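Local coordinates for mannosylglycerate hydrolase MGH1-like glycoside hydrolase domain-containing protein (Thermus thermophilus HB8, PDB 4WVA) that hydrolyses mannosylglycerate, a solute that thermophiles make under osmotic stress, to mannose and glycerate, and also splits glucosylglycerate, at residues P148-S162 and I224-N238. Sequence-based numbering, arbitrary orientation.
Sequences PYRTGLVVIVHPWES and IYRQSPFKVVDVGFN
The amide of N238 reads the backbone of V154 twice: OD1 accepts from V154 N at 2.9 Å on a lone pair, and ND2 gives an almost straight bond to V154 O, also 2.9 Å and in the amide plane. ND2 donates once more, to D234 O one helical turn back, so three bonds fix the flip of this buried amide. A leucine here would probably leave V154 N without its acceptor and V154 O with only its water, of the partners described, weakening the tie of the loop to the helix start. Next along, I156 N donates to V232 O (2.8 Å) and V232 N returns a bond to I156 O, a single antiparallel bridge of the hydrogen-bonded kind. A water links V154 O, to which it donates, with D234 N, from which it accepts.

Rings carry the apolar packing. P148 lays CG over the centre of one Y225 face, 3.6 Å from the centroid; Y225 OH goes on to Q256 of the second subunit. P159 CD sits likewise over F230, with V232 CG2 on the ring's opposite face. F237, its chi1 near trans at -164°, swings its ring to the loop, where V154 CG2 touches CD1 at 3.5 Å, I156 CG2 lies off-centre, and E161 O is at the ring edge.

D234 N-caps helix 235-254 through OD1 to G236 N and, weakly, OD2 to F237 N; a second water ties OD2 to S162 O. In the (alpha/alpha)6 barrel of this GH63 enzyme, the I156-V232 bridge thus joins the loop after helix 121-146 to strand 232-233, and N238 ties it to the first turn of helix 235-254, with S162 close to G163, a probable substrate-binding residue, and D165, the probable proton donor.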
ATOM      1  N   PRO A 148       5.993  21.675   8.770  1.00 16.63           N
ATOM      2  CA  PRO A 148       4.986  22.530   9.413  1.00 18.59           C
ATOM      3  C   PRO A 148       3.599  22.444   8.763  1.00 19.95           C
ATOM      4  O   PRO A 148       2.595  22.733   9.434  1.00 22.19           O
ATOM      5  CB  PRO A 148       5.577  23.940   9.260  1.00 18.46           C
ATOM      6  CG  PRO A 148       6.504  23.862   8.112  1.00 18.46           C
ATOM      7  CD  PRO A 148       7.095  22.475   8.212  1.00 17.47           C
ATOM      8  N   TYR A 149       3.540  22.081   7.480  1.00 20.47           N
ATOM      9  CA  TYR A 149       2.257  21.947   6.762  1.00 20.85           C
ATOM     10  C   TYR A 149       1.686  20.526   6.836  1.00 20.47           C
ATOM     11  O   TYR A 149       0.711  20.226   6.134  1.00 20.74           O
ATOM     12  CB  TYR A 149       2.407  22.373   5.295  1.00 22.70           C
ATOM     13  CG  TYR A 149       2.685  23.856   5.094  1.00 25.86           C
ATOM     14  CD1 TYR A 149       1.679  24.801   5.291  1.00 28.72           C
ATOM     15  CD2 TYR A 149       3.942  24.303   4.684  1.00 27.58           C
ATOM     16  CE1 TYR A 149       1.922  26.158   5.103  1.00 29.69           C
ATOM     17  CE2 TYR A 149       4.200  25.657   4.492  1.00 29.16           C
ATOM     18  CZ  TYR A 149       3.180  26.579   4.706  1.00 30.54           C
ATOM     19  OH  TYR A 149       3.422  27.920   4.519  1.00 32.19           O
ATOM     20  N   ARG A 150       2.274  19.661   7.675  1.00 18.68           N
ATOM     21  CA  ARG A 150       1.731  18.331   7.973  1.00 17.93           C
ATOM     22  C   ARG A 150       1.587  17.470   6.710  1.00 15.77           C
ATOM     23  O   ARG A 150       0.609  16.714   6.541  1.00 15.01           O
ATOM     24  CB  ARG A 150       0.378  18.468   8.668  1.00 20.40           C
ATOM     25  CG  ARG A 150       0.431  19.330   9.917  1.00 21.13           C
ATOM     26  CD  ARG A 150      -0.881  19.237  10.664  1.00 22.54           C
ATOM     27  NE  ARG A 150      -1.965  19.845   9.897  1.00 23.84           N
ATOM     28  CZ  ARG A 150      -3.256  19.729  10.196  1.00 24.81           C
ATOM     29  NH1 ARG A 150      -3.644  19.022  11.255  1.00 25.24           N
ATOM     30  NH2 ARG A 150      -4.166  20.311   9.419  1.00 26.18           N
ATOM     31  N   THR A 151       2.572  17.581   5.841  1.00 13.95           N
ATOM     32  CA  THR A 151       2.555  16.915   4.551  1.00 13.28           C
ATOM     33  C   THR A 151       2.942  15.449   4.599  1.00 13.13           C
ATOM     34  O   THR A 151       2.607  14.695   3.675  1.00 13.66           O
ATOM     35  CB  THR A 151       3.496  17.596   3.523  1.00 13.47           C
ATOM     36  OG1 THR A 151       4.875  17.405   3.893  1.00 12.48           O
ATOM     37  CG2 THR A 151       3.195  19.079   3.389  1.00 13.93           C
ATOM     38  N   GLY A 152       3.698  15.047   5.621  1.00 12.88           N
ATOM     39  CA  GLY A 152       4.319  13.717   5.638  1.00 13.03           C
ATOM     40  C   GLY A 152       5.709  13.669   5.019  1.00 12.66           C
ATOM     41  O   GLY A 152       6.410  12.639   5.130  1.00 13.34           O
ATOM     42  N   LEU A 153       6.120  14.762   4.373  1.00 12.17           N
ATOM     43  CA  LEU A 153       7.462  14.914   3.807  1.00 12.19           C
ATOM     44  C   LEU A 153       8.233  15.961   4.582  1.00 12.56           C
ATOM     45  O   LEU A 153       7.665  16.980   4.983  1.00 13.60           O
ATOM     46  CB  LEU A 153       7.377  15.336   2.344  1.00 12.33           C
ATOM     47  CG  LEU A 153       6.797  14.281   1.417  1.00 12.40           C
ATOM     48  CD1 LEU A 153       6.257  14.919   0.153  1.00 12.81           C
ATOM     49  CD2 LEU A 153       7.843  13.230   1.085  1.00 12.96           C
ATOM     50  N   VAL A 154       9.498  15.685   4.849  1.00 12.05           N
ATOM     51  CA  VAL A 154      10.350  16.651   5.540  1.00 12.45           C
ATOM     52  C   VAL A 154      11.184  17.434   4.539  1.00 11.85           C
ATOM     53  O   VAL A 154      11.636  16.903   3.518  1.00 11.25           O
ATOM     54  CB  VAL A 154      11.247  15.997   6.611  1.00 13.67           C
ATOM     55  CG1 VAL A 154      10.401  15.457   7.755  1.00 14.36           C
ATOM     56  CG2 VAL A 154      12.129  14.936   6.014  1.00 15.24           C
ATOM     57  N   VAL A 155      11.395  18.706   4.853  1.00 11.58           N
ATOM     58  CA  VAL A 155      12.177  19.630   4.057  0.50 11.32           C
ATOM     59  C   VAL A 155      13.630  19.705   4.562  1.00 11.42           C
ATOM     60  O   VAL A 155      13.842  19.756   5.791  1.00 11.35           O
ATOM     61  CB  VAL A 155      11.550  21.029   4.214  0.50 11.25           C
ATOM     62  CG1 VAL A 155      12.331  22.088   3.450  0.50 11.03           C
ATOM     63  CG2 VAL A 155      10.099  20.989   3.761  0.50 11.61           C
ATOM     64  N   ILE A 156      14.588  19.735   3.647  1.00 11.16           N
ATOM     65  CA  ILE A 156      15.962  20.118   3.973  1.00 10.97           C
ATOM     66  C   ILE A 156      16.160  21.579   3.581  1.00 11.35           C
ATOM     67  O   ILE A 156      15.643  22.049   2.554  1.00 11.31           O
ATOM     68  CB  ILE A 156      17.033  19.205   3.347  1.00 10.67           C
ATOM     69  CG1 ILE A 156      16.947  19.138   1.820  1.00 10.49           C
ATOM     70  CG2 ILE A 156      16.970  17.811   3.979  1.00 10.88           C
ATOM     71  CD1 ILE A 156      18.156  18.515   1.150  1.00 11.10           C
ATOM     72  N   VAL A 157      16.911  22.298   4.419  1.00 11.49           N
ATOM     73  CA  VAL A 157      17.220  23.703   4.189  1.00 11.94           C
ATOM     74  C   VAL A 157      18.671  23.927   3.769  1.00 12.20           C
ATOM     75  O   VAL A 157      19.064  25.064   3.487  1.00 12.56           O
ATOM     76  CB  VAL A 157      16.851  24.546   5.428  1.00 12.15           C
ATOM     77  CG1 VAL A 157      15.341  24.447   5.682  1.00 12.83           C
ATOM     78  CG2 VAL A 157      17.636  24.107   6.658  1.00 12.68           C
ATOM     79  N   HIS A 158      19.454  22.850   3.678  1.00 11.72           N
ATOM     80  CA  HIS A 158      20.825  22.953   3.247  1.00 11.69           C
ATOM     81  C   HIS A 158      21.158  21.700   2.447  1.00 11.70           C
ATOM     82  O   HIS A 158      20.816  20.618   2.910  1.00 11.61           O
ATOM     83  CB  HIS A 158      21.742  23.062   4.472  1.00 12.08           C
ATOM     84  CG  HIS A 158      23.090  23.621   4.150  1.00 12.64           C
ATOM     85  ND1 HIS A 158      23.973  22.973   3.321  1.00 12.57           N
ATOM     86  CD2 HIS A 158      23.683  24.786   4.498  1.00 13.20           C
ATOM     87  CE1 HIS A 158      25.058  23.717   3.160  1.00 12.56           C
ATOM     88  NE2 HIS A 158      24.911  24.817   3.882  1.00 12.80           N
ATOM     89  N   PRO A 159      21.835  21.834   1.298  1.00 11.68           N
ATOM     90  CA  PRO A 159      22.217  20.639   0.523  1.00 11.76           C
ATOM     91  C   PRO A 159      23.042  19.620   1.339  1.00 11.39           C
ATOM     92  O   PRO A 159      22.979  18.410   1.074  1.00 11.19           O
ATOM     93  CB  PRO A 159      23.021  21.212  -0.650  1.00 12.33           C
ATOM     94  CG  PRO A 159      23.419  22.590  -0.216  1.00 12.25           C
ATOM     95  CD  PRO A 159      22.283  23.072   0.628  1.00 11.57           C
ATOM     96  N   TRP A 160      23.811  20.088   2.320  1.00 11.36           N
ATOM     97  CA  TRP A 160      24.561  19.191   3.215  1.00 11.31           C
ATOM     98  C   TRP A 160      23.653  18.178   3.908  1.00 11.04           C
ATOM     99  O   TRP A 160      24.095  17.061   4.208  1.00 11.50           O
ATOM    100  CB  TRP A 160      25.364  19.956   4.285  1.00 11.73           C
ATOM    101  CG  TRP A 160      26.691  20.512   3.789  1.00 12.84           C
ATOM    102  CD1 TRP A 160      27.467  19.978   2.824  1.00 13.13           C
ATOM    103  CD2 TRP A 160      27.410  21.655   4.296  1.00 13.20           C
ATOM    104  NE1 TRP A 160      28.621  20.723   2.666  1.00 13.84           N
ATOM    105  CE2 TRP A 160      28.599  21.764   3.550  1.00 14.02           C
ATOM    106  CE3 TRP A 160      27.148  22.607   5.290  1.00 14.62           C
ATOM    107  CZ2 TRP A 160      29.533  22.784   3.769  1.00 13.75           C
ATOM    108  CZ3 TRP A 160      28.068  23.631   5.492  1.00 14.37           C
ATOM    109  CH2 TRP A 160      29.244  23.700   4.743  1.00 14.05           C
ATOM    110  N   GLU A 161      22.397  18.557   4.164  1.00 10.74           N
ATOM    111  CA  GLU A 161      21.485  17.675   4.890  1.00 10.27           C
ATOM    112  C   GLU A 161      21.040  16.449   4.092  1.00 10.38           C
ATOM    113  O   GLU A 161      20.613  15.449   4.689  1.00  9.82           O
ATOM    114  CB  GLU A 161      20.261  18.430   5.373  1.00 10.51           C
ATOM    115  CG  GLU A 161      20.590  19.567   6.312  1.00 10.53           C
ATOM    116  CD  GLU A 161      19.360  20.189   6.913  1.00 10.59           C
ATOM    117  OE1 GLU A 161      19.290  20.288   8.150  1.00 11.25           O
ATOM    118  OE2 GLU A 161      18.451  20.546   6.138  1.00 11.20           O
ATOM    119  N   SER A 162      21.162  16.516   2.774  1.00 10.30           N
ATOM    120  CA  SER A 162      20.948  15.357   1.902  1.00 10.36           C
ATOM    121  C   SER A 162      22.046  14.317   2.026  1.00 10.34           C
ATOM    122  O   SER A 162      21.865  13.180   1.612  1.00 10.11           O
ATOM    123  CB  SER A 162      20.847  15.785   0.443  1.00 10.42           C
ATOM    124  OG  SER A 162      22.120  16.181  -0.074  1.00 10.84           O
ATOM    125  N   ILE A 224      14.084  29.805  10.261  1.00 26.83           N
ATOM    126  CA  ILE A 224      14.817  29.059   9.236  1.00 26.47           C
ATOM    127  C   ILE A 224      13.851  28.594   8.123  1.00 26.57           C
ATOM    128  O   ILE A 224      14.148  28.780   6.943  1.00 25.92           O
ATOM    129  CB  ILE A 224      15.643  27.912   9.852  1.00 27.52           C
ATOM    130  CG1 ILE A 224      16.919  28.504  10.478  1.00 28.08           C
ATOM    131  CG2 ILE A 224      16.026  26.864   8.803  1.00 27.91           C
ATOM    132  CD1 ILE A 224      17.672  27.563  11.392  1.00 29.12           C
ATOM    133  N   TYR A 225      12.697  28.034   8.490  1.00 26.04           N
ATOM    134  CA  TYR A 225      11.738  27.547   7.473  1.00 25.93           C
ATOM    135  C   TYR A 225      11.208  28.698   6.625  1.00 27.70           C
ATOM    136  O   TYR A 225      11.106  28.606   5.393  1.00 27.52           O
ATOM    137  CB  TYR A 225      10.575  26.747   8.098  1.00 25.53           C
ATOM    138  CG  TYR A 225       9.814  25.968   7.045  1.00 23.88           C
ATOM    139  CD1 TYR A 225       8.888  26.600   6.212  1.00 24.70           C
ATOM    140  CD2 TYR A 225      10.064  24.616   6.838  1.00 23.56           C
ATOM    141  CE1 TYR A 225       8.219  25.905   5.224  1.00 24.47           C
ATOM    142  CE2 TYR A 225       9.390  23.911   5.848  1.00 23.46           C
ATOM    143  CZ  TYR A 225       8.478  24.555   5.042  1.00 25.08           C
ATOM    144  OH  TYR A 225       7.827  23.851   4.046  1.00 24.68           O
ATOM    145  N   ARG A 226      10.876  29.803   7.277  1.00 28.84           N
ATOM    146  CA  ARG A 226      10.310  30.928   6.554  1.00 32.23           C
ATOM    147  C   ARG A 226      11.343  31.641   5.700  1.00 29.44           C
ATOM    148  O   ARG A 226      11.031  32.065   4.591  1.00 29.77           O
ATOM    149  CB  ARG A 226       9.608  31.896   7.513  1.00 36.54           C
ATOM    150  CG  ARG A 226       8.361  31.311   8.182  1.00 42.33           C
ATOM    151  CD  ARG A 226       7.537  30.407   7.254  1.00 46.10           C
ATOM    152  NE  ARG A 226       6.304  29.912   7.877  1.00 50.41           N
ATOM    153  CZ  ARG A 226       5.096  30.468   7.760  1.00 52.76           C
ATOM    154  NH1 ARG A 226       4.908  31.570   7.038  1.00 53.73           N
ATOM    155  NH2 ARG A 226       4.057  29.914   8.377  1.00 53.43           N
ATOM    156  N   GLN A 227      12.575  31.747   6.191  1.00 27.40           N
ATOM    157  CA  GLN A 227      13.564  32.592   5.531  1.00 25.24           C
ATOM    158  C   GLN A 227      14.562  31.841   4.656  1.00 22.07           C
ATOM    159  O   GLN A 227      15.217  32.457   3.820  1.00 21.37           O
ATOM    160  CB  GLN A 227      14.308  33.441   6.560  1.00 26.64           C
ATOM    161  CG  GLN A 227      13.401  34.372   7.354  1.00 27.85           C
ATOM    162  CD  GLN A 227      14.203  35.375   8.164  1.00 29.15           C
ATOM    163  OE1 GLN A 227      15.135  35.994   7.645  1.00 29.77           O
ATOM    164  NE2 GLN A 227      13.874  35.512   9.447  1.00 30.59           N
ATOM    165  N   SER A 228      14.700  30.530   4.797  1.00 20.85           N
ATOM    166  CA  SER A 228      15.726  29.882   3.985  1.00 18.61           C
ATOM    167  C   SER A 228      15.402  30.034   2.499  1.00 17.81           C
ATOM    168  O   SER A 228      14.298  29.697   2.071  1.00 18.79           O
ATOM    169  CB  SER A 228      15.909  28.404   4.325  1.00 17.51           C
ATOM    170  OG  SER A 228      16.920  27.869   3.485  1.00 17.58           O
ATOM    171  N   PRO A 229      16.356  30.542   1.699  1.00 17.39           N
ATOM    172  CA  PRO A 229      16.174  30.570   0.263  1.00 17.02           C
ATOM    173  C   PRO A 229      16.357  29.197  -0.395  1.00 16.28           C
ATOM    174  O   PRO A 229      16.207  29.089  -1.616  1.00 17.20           O
ATOM    175  CB  PRO A 229      17.258  31.539  -0.205  1.00 17.40           C
ATOM    176  CG  PRO A 229      18.338  31.367   0.801  1.00 17.39           C
ATOM    177  CD  PRO A 229      17.667  31.103   2.097  1.00 17.80           C
ATOM    178  N   PHE A 230      16.672  28.168   0.406  1.00 14.75           N
ATOM    179  CA  PHE A 230      16.846  26.783  -0.068  1.00 14.33           C
ATOM    180  C   PHE A 230      15.867  25.954   0.753  1.00 13.41           C
ATOM    181  O   PHE A 230      16.008  25.868   1.971  1.00 13.50           O
ATOM    182  CB  PHE A 230      18.285  26.291   0.173  1.00 13.58           C
ATOM    183  CG  PHE A 230      18.576  24.918  -0.391  1.00 13.48           C
ATOM    184  CD1 PHE A 230      18.297  23.772   0.339  1.00 13.24           C
ATOM    185  CD2 PHE A 230      19.145  24.772  -1.637  1.00 13.83           C
ATOM    186  CE1 PHE A 230      18.583  22.514  -0.178  1.00 13.27           C
ATOM    187  CE2 PHE A 230      19.424  23.529  -2.167  1.00 14.17           C
ATOM    188  CZ  PHE A 230      19.144  22.391  -1.431  1.00 13.79           C
ATOM    189  N   LYS A 231      14.832  25.415   0.102  1.00 14.20           N
ATOM    190  CA  LYS A 231      13.832  24.560   0.749  1.00 14.52           C
ATOM    191  C   LYS A 231      13.471  23.454  -0.230  1.00 13.45           C
ATOM    192  O   LYS A 231      12.838  23.707  -1.265  1.00 12.82           O
ATOM    193  CB  LYS A 231      12.583  25.360   1.138  1.00 16.88           C
ATOM    194  CG  LYS A 231      12.751  26.189   2.391  1.00 19.88           C
ATOM    195  CD  LYS A 231      11.415  26.699   2.905  1.00 22.57           C
ATOM    196  CE  LYS A 231      10.888  27.868   2.096  1.00 24.40           C
ATOM    197  NZ  LYS A 231      11.630  29.123   2.411  1.00 26.19           N
ATOM    198  N   VAL A 232      13.915  22.234   0.073  1.00 12.24           N
ATOM    199  CA  VAL A 232      13.797  21.135  -0.858  1.00 11.65           C
ATOM    200  C   VAL A 232      13.234  19.906  -0.157  1.00 11.12           C
ATOM    201  O   VAL A 232      13.610  19.614   0.988  1.00 10.97           O
ATOM    202  CB  VAL A 232      15.183  20.806  -1.439  1.00 11.88           C
ATOM    203  CG1 VAL A 232      15.185  19.491  -2.182  1.00 12.87           C
ATOM    204  CG2 VAL A 232      15.618  21.932  -2.356  1.00 12.18           C
ATOM    205  N   VAL A 233      12.314  19.214  -0.833  1.00 10.50           N
ATOM    206  CA  VAL A 233      11.926  17.871  -0.423  1.00 10.60           C
ATOM    207  C   VAL A 233      12.862  16.915  -1.161  1.00 10.18           C
ATOM    208  O   VAL A 233      12.713  16.665  -2.357  1.00 10.31           O
ATOM    209  CB  VAL A 233      10.444  17.546  -0.720  1.00 10.42           C
ATOM    210  CG1 VAL A 233      10.150  16.088  -0.387  1.00 10.64           C
ATOM    211  CG2 VAL A 233       9.535  18.485   0.076  1.00 10.82           C
ATOM    212  N   ASP A 234      13.843  16.379  -0.427  1.00 10.14           N
ATOM    213  CA  ASP A 234      14.829  15.469  -0.965  1.00 10.21           C
ATOM    214  C   ASP A 234      14.274  14.039  -0.965  1.00 10.04           C
ATOM    215  O   ASP A 234      13.903  13.501   0.097  1.00 10.30           O
ATOM    216  CB  ASP A 234      16.113  15.547  -0.126  1.00 10.00           C
ATOM    217  CG  ASP A 234      17.151  14.495  -0.508  1.00 10.48           C
ATOM    218  OD1 ASP A 234      17.136  13.967  -1.641  1.00 10.55           O
ATOM    219  OD2 ASP A 234      18.001  14.188   0.370  1.00 10.94           O
ATOM    220  N   VAL A 235      14.252  13.413  -2.129  1.00  9.85           N
ATOM    221  CA  VAL A 235      13.787  12.040  -2.218  1.00  9.79           C
ATOM    222  C   VAL A 235      14.648  11.095  -1.377  1.00  9.44           C
ATOM    223  O   VAL A 235      14.130  10.171  -0.745  1.00  9.13           O
ATOM    224  CB  VAL A 235      13.667  11.536  -3.680  1.00 10.14           C
ATOM    225  CG1 VAL A 235      15.002  11.530  -4.413  1.00 10.26           C
ATOM    226  CG2 VAL A 235      13.037  10.161  -3.712  1.00 10.37           C
ATOM    227  N   GLY A 236      15.966  11.329  -1.347  1.00  9.28           N
ATOM    228  CA  GLY A 236      16.843  10.478  -0.561  1.00  9.28           C
ATOM    229  C   GLY A 236      16.565  10.554   0.938  1.00  9.04           C
ATOM    230  O   GLY A 236      16.353   9.529   1.587  1.00  8.66           O
ATOM    231  N   PHE A 237      16.569  11.775   1.477  1.00  8.77           N
ATOM    232  CA  PHE A 237      16.312  12.029   2.890  1.00  9.33           C
ATOM    233  C   PHE A 237      14.987  11.389   3.280  1.00  9.18           C
ATOM    234  O   PHE A 237      14.893  10.685   4.256  1.00  9.30           O
ATOM    235  CB  PHE A 237      16.284  13.532   3.164  1.00  9.32           C
ATOM    236  CG  PHE A 237      16.397  13.898   4.616  1.00  9.73           C
ATOM    237  CD1 PHE A 237      15.333  13.745   5.469  1.00  9.88           C
ATOM    238  CD2 PHE A 237      17.576  14.440   5.120  1.00  9.60           C
ATOM    239  CE1 PHE A 237      15.439  14.091   6.802  1.00 10.12           C
ATOM    240  CE2 PHE A 237      17.685  14.790   6.445  1.00 10.04           C
ATOM    241  CZ  PHE A 237      16.624  14.612   7.291  1.00 10.34           C
ATOM    242  N   ASN A 238      13.967  11.614   2.467  1.00  9.32           N
ATOM    243  CA  ASN A 238      12.637  11.118   2.790  1.00  9.36           C
ATOM    244  C   ASN A 238      12.448   9.621   2.650  1.00  9.20           C
ATOM    245  O   ASN A 238      11.722   9.011   3.442  1.00  9.35           O
ATOM    246  CB  ASN A 238      11.585  11.904   2.005  1.00  9.13           C
ATOM    247  CG  ASN A 238      11.297  13.236   2.662  1.00  9.27           C
ATOM    248  OD1 ASN A 238      10.550  13.304   3.635  1.00  9.54           O
ATOM    249  ND2 ASN A 238      11.941  14.298   2.173  1.00  9.50           N
TER
HETATM  250  O   HOH W   1      14.043  16.646   2.379  1.00 12.54           O
HETATM  251  O   HOH W   2      19.738  12.086  -0.023  1.00 12.20           O